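Local coordinates for NS3-like protein (PDB 6M40), which probably hydrolyses ATP and other nucleoside triphosphates and unwinds RNA, as the helicase part of a flavivirus-like NS3 protein, at residues Val183-Ala187 / Ile215-Tyr221; Asp267-Gln271 / Gln292-Arg296. One frame throughout, in Å; residues are numbered along the deposited sequence.

Contact 1 (Val183-Ala187 / Ile215-Tyr221); sequences VRKYA and IKQTTPY
The methyl group of Thr219 packs against Ala187 on helix 179-189. Thr219 CG2 lies 3.4 Å from Ala187 CB and also faces the carbonyl oxygen of Val183. The methyl sits anti to the carbonyl carbon of Thr219, while OG1, at chi1 66°, turns back to donate to Ile215 O at 3.0 Å. That oxygen, near the end of helix 208-216, is met from opposite faces of its plane by Thr219 OG1 and Thr218 N, which ties the turn to the helix. One helical turn before Ala187, Val183 CG1 and Ile215 CD1 meet at 4.1 Å, their side chains crossing at about a right angle.

Aromatic contacts close one end. Tyr221 OH approaches the edge of the Tyr186 ring in its plane, 3.7 Å from Tyr186 CD1, and Tyr221 CE1 lies beside Ala187 CB.

Polar atoms add no hydrogen bond between the segments. The extended Arg184 chain passes Thr218, whose methyl lies over one guanidinium face; Thr218 OG1 is bonded to His214 O instead.

Both helices belong to the second RecA-like domain: Val183 and Tyr186 rest on strand 264-276, Ile215 on strand 222-226.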
ATOM      1  N   VAL A 183      17.438 -20.141  -3.683  1.00 82.76           N
ATOM      2  CA  VAL A 183      18.307 -19.326  -2.844  1.00 79.12           C
ATOM      3  C   VAL A 183      19.548 -20.097  -2.412  1.00 80.75           C
ATOM      4  O   VAL A 183      20.540 -19.484  -2.002  1.00 80.82           O
ATOM      5  CB  VAL A 183      17.526 -18.807  -1.626  1.00 81.98           C
ATOM      6  CG1 VAL A 183      18.478 -18.328  -0.543  1.00 79.52           C
ATOM      7  CG2 VAL A 183      16.579 -17.693  -2.045  1.00 84.40           C
ATOM      8  N   ARG A 184      19.517 -21.429  -2.461  1.00 84.42           N
ATOM      9  CA  ARG A 184      20.741 -22.192  -2.256  1.00 84.23           C
ATOM     10  C   ARG A 184      21.622 -22.134  -3.496  1.00 85.40           C
ATOM     11  O   ARG A 184      22.820 -21.844  -3.405  1.00 88.40           O
ATOM     12  CB  ARG A 184      20.414 -23.639  -1.893  1.00 89.42           C
ATOM     13  CG  ARG A 184      19.955 -23.802  -0.456  1.00 95.16           C
ATOM     14  CD  ARG A 184      19.545 -25.229  -0.133  1.00105.26           C
ATOM     15  NE  ARG A 184      18.567 -25.257   0.950  1.00112.09           N
ATOM     16  CZ  ARG A 184      18.156 -26.358   1.567  1.00119.17           C
ATOM     17  NH1 ARG A 184      18.646 -27.536   1.226  1.00117.49           N
ATOM     18  NH2 ARG A 184      17.257 -26.275   2.535  1.00114.27           N
ATOM     19  N   LYS A 185      21.036 -22.399  -4.665  1.00 83.12           N
ATOM     20  CA  LYS A 185      21.760 -22.226  -5.919  1.00 83.23           C
ATOM     21  C   LYS A 185      22.467 -20.874  -5.950  1.00 82.62           C
ATOM     22  O   LYS A 185      23.660 -20.791  -6.264  1.00 85.10           O
ATOM     23  CB  LYS A 185      20.790 -22.361  -7.095  1.00 86.35           C
ATOM     24  CG  LYS A 185      21.170 -23.424  -8.110  1.00 87.51           C
ATOM     25  CD  LYS A 185      20.342 -23.291  -9.385  1.00100.09           C
ATOM     26  CE  LYS A 185      19.389 -24.463  -9.587  1.00101.59           C
ATOM     27  NZ  LYS A 185      19.019 -24.644 -11.022  1.00 95.10           N
ATOM     28  N   TYR A 186      21.740 -19.805  -5.604  1.00 78.02           N
ATOM     29  CA  TYR A 186      22.313 -18.461  -5.597  1.00 81.30           C
ATOM     30  C   TYR A 186      23.430 -18.338  -4.562  1.00 81.53           C
ATOM     31  O   TYR A 186      24.471 -17.729  -4.833  1.00 77.65           O
ATOM     32  CB  TYR A 186      21.198 -17.435  -5.334  1.00 75.22           C
ATOM     33  CG  TYR A 186      21.555 -15.973  -5.561  1.00 73.34           C
ATOM     34  CD1 TYR A 186      22.192 -15.235  -4.576  1.00 71.20           C
ATOM     35  CD2 TYR A 186      21.218 -15.324  -6.747  1.00 75.14           C
ATOM     36  CE1 TYR A 186      22.512 -13.896  -4.768  1.00 69.98           C
ATOM     37  CE2 TYR A 186      21.538 -13.981  -6.949  1.00 73.17           C
ATOM     38  CZ  TYR A 186      22.182 -13.277  -5.955  1.00 70.13           C
ATOM     39  OH  TYR A 186      22.503 -11.949  -6.134  1.00 67.40           O
ATOM     40  N   ALA A 187      23.243 -18.926  -3.375  1.00 78.76           N
ATOM     41  CA  ALA A 187      24.223 -18.767  -2.307  1.00 79.31           C
ATOM     42  C   ALA A 187      25.570 -19.381  -2.672  1.00 86.88           C
ATOM     43  O   ALA A 187      26.608 -18.950  -2.151  1.00 80.11           O
ATOM     44  CB  ALA A 187      23.688 -19.392  -1.018  1.00 79.03           C
ATOM     45  N   ILE A 215      16.698 -21.501   5.371  1.00 88.11           N
ATOM     46  CA  ILE A 215      17.829 -20.765   4.819  1.00 83.98           C
ATOM     47  C   ILE A 215      18.915 -20.600   5.874  1.00 88.16           C
ATOM     48  O   ILE A 215      20.114 -20.708   5.579  1.00 85.92           O
ATOM     49  CB  ILE A 215      17.352 -19.412   4.268  1.00 81.61           C
ATOM     50  CG1 ILE A 215      16.489 -19.634   3.024  1.00 85.48           C
ATOM     51  CG2 ILE A 215      18.538 -18.520   3.943  1.00 83.71           C
ATOM     52  CD1 ILE A 215      15.737 -18.399   2.561  1.00 80.04           C
ATOM     53  N   LYS A 216      18.516 -20.327   7.119  1.00 87.88           N
ATOM     54  CA  LYS A 216      19.483 -20.264   8.208  1.00 90.83           C
ATOM     55  C   LYS A 216      20.364 -21.505   8.215  1.00 92.80           C
ATOM     56  O   LYS A 216      21.587 -21.409   8.364  1.00 95.32           O
ATOM     57  CB  LYS A 216      18.753 -20.111   9.547  1.00 90.23           C
ATOM     58  CG  LYS A 216      19.252 -18.975  10.432  1.00 90.70           C
ATOM     59  CD  LYS A 216      18.392 -18.826  11.692  1.00 93.21           C
ATOM     60  CE  LYS A 216      16.981 -18.332  11.373  1.00101.07           C
ATOM     61  NZ  LYS A 216      16.041 -18.395  12.532  1.00102.28           N
ATOM     62  N   GLN A 217      19.761 -22.676   8.031  1.00 90.68           N
ATOM     63  CA  GLN A 217      20.445 -23.947   8.207  1.00 93.08           C
ATOM     64  C   GLN A 217      21.051 -24.485   6.917  1.00 92.40           C
ATOM     65  O   GLN A 217      21.500 -25.631   6.897  1.00 93.55           O
ATOM     66  CB  GLN A 217      19.479 -24.982   8.798  1.00 95.91           C
ATOM     67  CG  GLN A 217      18.475 -25.567   7.810  1.00 95.85           C
ATOM     68  CD  GLN A 217      17.365 -26.353   8.493  1.00104.07           C
ATOM     69  OE1 GLN A 217      17.252 -26.354   9.716  1.00100.30           O
ATOM     70  NE2 GLN A 217      16.537 -27.023   7.698  1.00106.40           N
ATOM     71  N   THR A 218      21.077 -23.696   5.844  1.00 86.31           N
ATOM     72  CA  THR A 218      21.711 -24.156   4.621  1.00 84.76           C
ATOM     73  C   THR A 218      22.729 -23.143   4.110  1.00 84.04           C
ATOM     74  O   THR A 218      23.909 -23.468   3.976  1.00 87.08           O
ATOM     75  CB  THR A 218      20.669 -24.445   3.546  1.00 90.56           C
ATOM     76  OG1 THR A 218      19.541 -25.105   4.135  1.00 96.44           O
ATOM     77  CG2 THR A 218      21.269 -25.340   2.481  1.00100.09           C
ATOM     78  N   THR A 219      22.283 -21.933   3.804  1.00 83.79           N
ATOM     79  CA  THR A 219      23.198 -20.915   3.322  1.00 81.21           C
ATOM     80  C   THR A 219      23.931 -20.255   4.484  1.00 82.58           C
ATOM     81  O   THR A 219      23.473 -20.299   5.629  1.00 84.16           O
ATOM     82  CB  THR A 219      22.439 -19.858   2.532  1.00 84.83           C
ATOM     83  OG1 THR A 219      21.558 -19.143   3.408  1.00 81.76           O
ATOM     84  CG2 THR A 219      21.628 -20.499   1.411  1.00 82.04           C
ATOM     85  N   PRO A 220      25.083 -19.634   4.214  1.00 83.00           N
ATOM     86  CA  PRO A 220      25.788 -18.873   5.255  1.00 85.32           C
ATOM     87  C   PRO A 220      25.182 -17.506   5.530  1.00 81.95           C
ATOM     88  O   PRO A 220      25.717 -16.767   6.362  1.00 83.02           O
ATOM     89  CB  PRO A 220      27.201 -18.735   4.672  1.00 87.39           C
ATOM     90  CG  PRO A 220      26.986 -18.720   3.185  1.00 82.33           C
ATOM     91  CD  PRO A 220      25.821 -19.650   2.938  1.00 81.86           C
ATOM     92  N   TYR A 221      24.097 -17.153   4.842  1.00 82.32           N
ATOM     93  CA  TYR A 221      23.440 -15.872   5.044  1.00 82.05           C
ATOM     94  C   TYR A 221      22.777 -15.828   6.418  1.00 83.98           C
ATOM     95  O   TYR A 221      22.304 -16.843   6.931  1.00 84.21           O
ATOM     96  CB  TYR A 221      22.372 -15.632   3.972  1.00 77.90           C
ATOM     97  CG  TYR A 221      22.854 -15.510   2.537  1.00 80.31           C
ATOM     98  CD1 TYR A 221      24.093 -15.999   2.134  1.00 84.63           C
ATOM     99  CD2 TYR A 221      22.055 -14.894   1.581  1.00 77.43           C
ATOM    100  CE1 TYR A 221      24.516 -15.878   0.825  1.00 81.82           C
ATOM    101  CE2 TYR A 221      22.468 -14.767   0.267  1.00 75.77           C
ATOM    102  CZ  TYR A 221      23.699 -15.263  -0.105  1.00 78.06           C
ATOM    103  OH  TYR A 221      24.122 -15.145  -1.408  1.00 75.73           O
TER

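Contact 2 (Asp267-Gln271 / Gln292-Arg296); sequences DTCQQ and QTCQR
Arg296 directs both terminal nitrogens of its guanidinium at a single backbone oxygen, Gln270 O. Arg296 NH1 lies 3.3 Å and NH2 3.2 Å from Gln270 O, with N-H...O angles of 142° and 147°. The oxygen lies close to the guanidinium plane, yet both nitrogens stand above the same face of its carbonyl plane.

An extended chain from CG to NE carries the Arg296 group across the side chain of Asp267. There Asp267 OD1 forms a longer salt bridge to Arg296 NH1, at 3.5 Å, with carboxylate and guanidinium planes 78° apart, so the two groups do not pair flat. Asp267 OD1 also accepts from Cys269 N at 2.8 Å, an Asx turn at the break in strand 264-276, where Cys269 has positive phi. Asp267 OD2 is hydrogen-bonded to Tyr308.

Around this polar group, Thr293 CG2 packs on Cys269 SG at 4.0 Å, and Gln292 CG covers part of one guanidinium face.

Arg296 belongs to the QRRGRIGR sequence of helicase motif VI, and neighbouring Gln295 touches Glu117 of the DETH motif. Two bonds and an ion pair to the strand break thus restrict the rotation of this guanidinium beside the probable nucleotide-binding cleft.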
ATOM      1  N   ASP A 267      10.854 -13.995  -5.364  1.00 70.74           N
ATOM      2  CA  ASP A 267       9.423 -13.736  -5.266  1.00 65.98           C
ATOM      3  C   ASP A 267       8.671 -15.057  -5.183  1.00 64.82           C
ATOM      4  O   ASP A 267       8.690 -15.854  -6.125  1.00 68.08           O
ATOM      5  CB  ASP A 267       8.934 -12.914  -6.458  1.00 66.55           C
ATOM      6  CG  ASP A 267       7.707 -12.065  -6.133  1.00 74.11           C
ATOM      7  OD1 ASP A 267       6.941 -12.407  -5.201  1.00 69.76           O
ATOM      8  OD2 ASP A 267       7.503 -11.040  -6.821  1.00 78.22           O
ATOM      9  N   THR A 268       8.021 -15.288  -4.044  1.00 67.96           N
ATOM     10  CA  THR A 268       6.995 -16.323  -3.976  1.00 63.81           C
ATOM     11  C   THR A 268       5.922 -16.093  -5.026  1.00 61.68           C
ATOM     12  O   THR A 268       5.378 -17.045  -5.595  1.00 59.95           O
ATOM     13  CB  THR A 268       6.341 -16.326  -2.598  1.00 65.49           C
ATOM     14  OG1 THR A 268       7.333 -16.188  -1.578  1.00 74.80           O
ATOM     15  CG2 THR A 268       5.563 -17.608  -2.379  1.00 71.15           C
ATOM     16  N   CYS A 269       5.607 -14.824  -5.291  1.00 65.52           N
ATOM     17  CA  CYS A 269       4.489 -14.438  -6.146  1.00 67.89           C
ATOM     18  C   CYS A 269       3.162 -14.878  -5.521  1.00 64.40           C
ATOM     19  O   CYS A 269       2.267 -15.402  -6.190  1.00 63.82           O
ATOM     20  CB  CYS A 269       4.676 -14.987  -7.560  1.00 65.89           C
ATOM     21  SG  CYS A 269       5.905 -14.048  -8.488  1.00 67.86           S
ATOM     22  N   GLN A 270       3.031 -14.616  -4.217  1.00 60.48           N
ATOM     23  CA  GLN A 270       1.877 -15.035  -3.432  1.00 66.02           C
ATOM     24  C   GLN A 270       1.685 -14.075  -2.258  1.00 67.65           C
ATOM     25  O   GLN A 270       2.665 -13.593  -1.679  1.00 69.09           O
ATOM     26  CB  GLN A 270       2.042 -16.474  -2.909  1.00 69.78           C
ATOM     27  CG  GLN A 270       2.168 -17.539  -3.995  1.00 67.29           C
ATOM     28  CD  GLN A 270       2.063 -18.957  -3.450  1.00 69.73           C
ATOM     29  OE1 GLN A 270       2.435 -19.228  -2.308  1.00 68.40           O
ATOM     30  NE2 GLN A 270       1.545 -19.865  -4.265  1.00 78.89           N
ATOM     31  N   GLN A 271       0.424 -13.821  -1.897  1.00 68.62           N
ATOM     32  CA  GLN A 271       0.107 -12.898  -0.816  1.00 70.54           C
ATOM     33  C   GLN A 271      -1.005 -13.456   0.061  1.00 67.22           C
ATOM     34  O   GLN A 271      -1.761 -14.335  -0.348  1.00 64.70           O
ATOM     35  CB  GLN A 271      -0.311 -11.529  -1.358  1.00 79.01           C
ATOM     36  CG  GLN A 271      -0.388 -10.435  -0.298  1.00 81.41           C
ATOM     37  CD  GLN A 271      -0.437  -9.061  -0.923  1.00 97.60           C
ATOM     38  OE1 GLN A 271      -0.078  -8.884  -2.091  1.00 97.49           O
ATOM     39  NE2 GLN A 271      -0.877  -8.075  -0.151  1.00101.39           N
ATOM     40  N   GLN A 292       1.416  -5.804  -7.401  1.00 70.67           N
ATOM     41  CA  GLN A 292       2.188  -6.261  -6.250  1.00 71.60           C
ATOM     42  C   GLN A 292       3.582  -6.715  -6.669  1.00 69.55           C
ATOM     43  O   GLN A 292       4.590  -6.243  -6.131  1.00 70.42           O
ATOM     44  CB  GLN A 292       1.440  -7.401  -5.561  1.00 74.76           C
ATOM     45  CG  GLN A 292       2.115  -7.956  -4.320  1.00 81.01           C
ATOM     46  CD  GLN A 292       1.990  -7.041  -3.139  1.00 82.06           C
ATOM     47  OE1 GLN A 292       2.984  -6.708  -2.494  1.00 83.00           O
ATOM     48  NE2 GLN A 292       0.764  -6.615  -2.842  1.00 91.54           N
ATOM     49  N   THR A 293       3.658  -7.633  -7.635  1.00 71.55           N
ATOM     50  CA  THR A 293       4.952  -8.124  -8.098  1.00 69.37           C
ATOM     51  C   THR A 293       5.760  -7.029  -8.775  1.00 69.00           C
ATOM     52  O   THR A 293       6.995  -7.017  -8.681  1.00 71.44           O
ATOM     53  CB  THR A 293       4.760  -9.281  -9.071  1.00 67.51           C
ATOM     54  OG1 THR A 293       3.929  -8.858 -10.159  1.00 68.82           O
ATOM     55  CG2 THR A 293       4.122 -10.473  -8.378  1.00 68.96           C
ATOM     56  N   CYS A 294       5.087  -6.104  -9.455  1.00 64.98           N
ATOM     57  CA  CYS A 294       5.797  -4.987 -10.063  1.00 66.50           C
ATOM     58  C   CYS A 294       6.546  -4.166  -9.019  1.00 68.87           C
ATOM     59  O   CYS A 294       7.602  -3.607  -9.313  1.00 70.06           O
ATOM     60  CB  CYS A 294       4.815  -4.099 -10.820  1.00 65.71           C
ATOM     61  SG  CYS A 294       5.588  -2.626 -11.482  1.00 71.98           S
ATOM     62  N   GLN A 295       6.010  -4.063  -7.807  1.00 72.45           N
ATOM     63  CA  GLN A 295       6.676  -3.345  -6.729  1.00 74.55           C
ATOM     64  C   GLN A 295       7.686  -4.206  -5.985  1.00 75.53           C
ATOM     65  O   GLN A 295       8.740  -3.703  -5.578  1.00 72.72           O
ATOM     66  CB  GLN A 295       5.644  -2.802  -5.738  1.00 78.59           C
ATOM     67  CG  GLN A 295       5.036  -1.453  -6.142  1.00 85.63           C
ATOM     68  CD  GLN A 295       5.946  -0.282  -5.807  1.00 91.99           C
ATOM     69  OE1 GLN A 295       6.226   0.562  -6.654  1.00 89.01           O
ATOM     70  NE2 GLN A 295       6.397  -0.216  -4.559  1.00101.70           N
ATOM     71  N   ARG A 296       7.391  -5.497  -5.826  1.00 75.13           N
ATOM     72  CA  ARG A 296       8.356  -6.418  -5.242  1.00 73.68           C
ATOM     73  C   ARG A 296       9.596  -6.523  -6.110  1.00 74.32           C
ATOM     74  O   ARG A 296      10.719  -6.582  -5.596  1.00 73.36           O
ATOM     75  CB  ARG A 296       7.721  -7.792  -5.065  1.00 71.68           C
ATOM     76  CG  ARG A 296       6.679  -7.877  -3.966  1.00 74.58           C
ATOM     77  CD  ARG A 296       5.940  -9.212  -4.016  1.00 73.79           C
ATOM     78  NE  ARG A 296       5.311  -9.523  -2.738  1.00 70.51           N
ATOM     79  CZ  ARG A 296       4.445 -10.514  -2.543  1.00 66.86           C
ATOM     80  NH1 ARG A 296       4.076 -11.293  -3.551  1.00 67.53           N
ATOM     81  NH2 ARG A 296       3.939 -10.717  -1.336  1.00 69.92           N
TER

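Contacts 1 and 2 are both largely buried, but their places differ: contact 1 lies about 30 Å from the chain centre and contact 2 about 13 Å, measured from their centres. They share no segment, and their nearest atoms are about 8 Å apart. Strand 264-276 connects them, since Ala264 and Phe266 of that strand touch the helix of contact 1 and residues 267-271 form one half of contact 2. At the periphery, a helix and the loop that follows another helix are joined through methyl groups, tyrosines and an arginine chain, without a hydrogen bond between segments. Nearer the cleft between the RecA-like domains, strand and motif VI helix are joined by a salt bridge and paired hydrogen bonds.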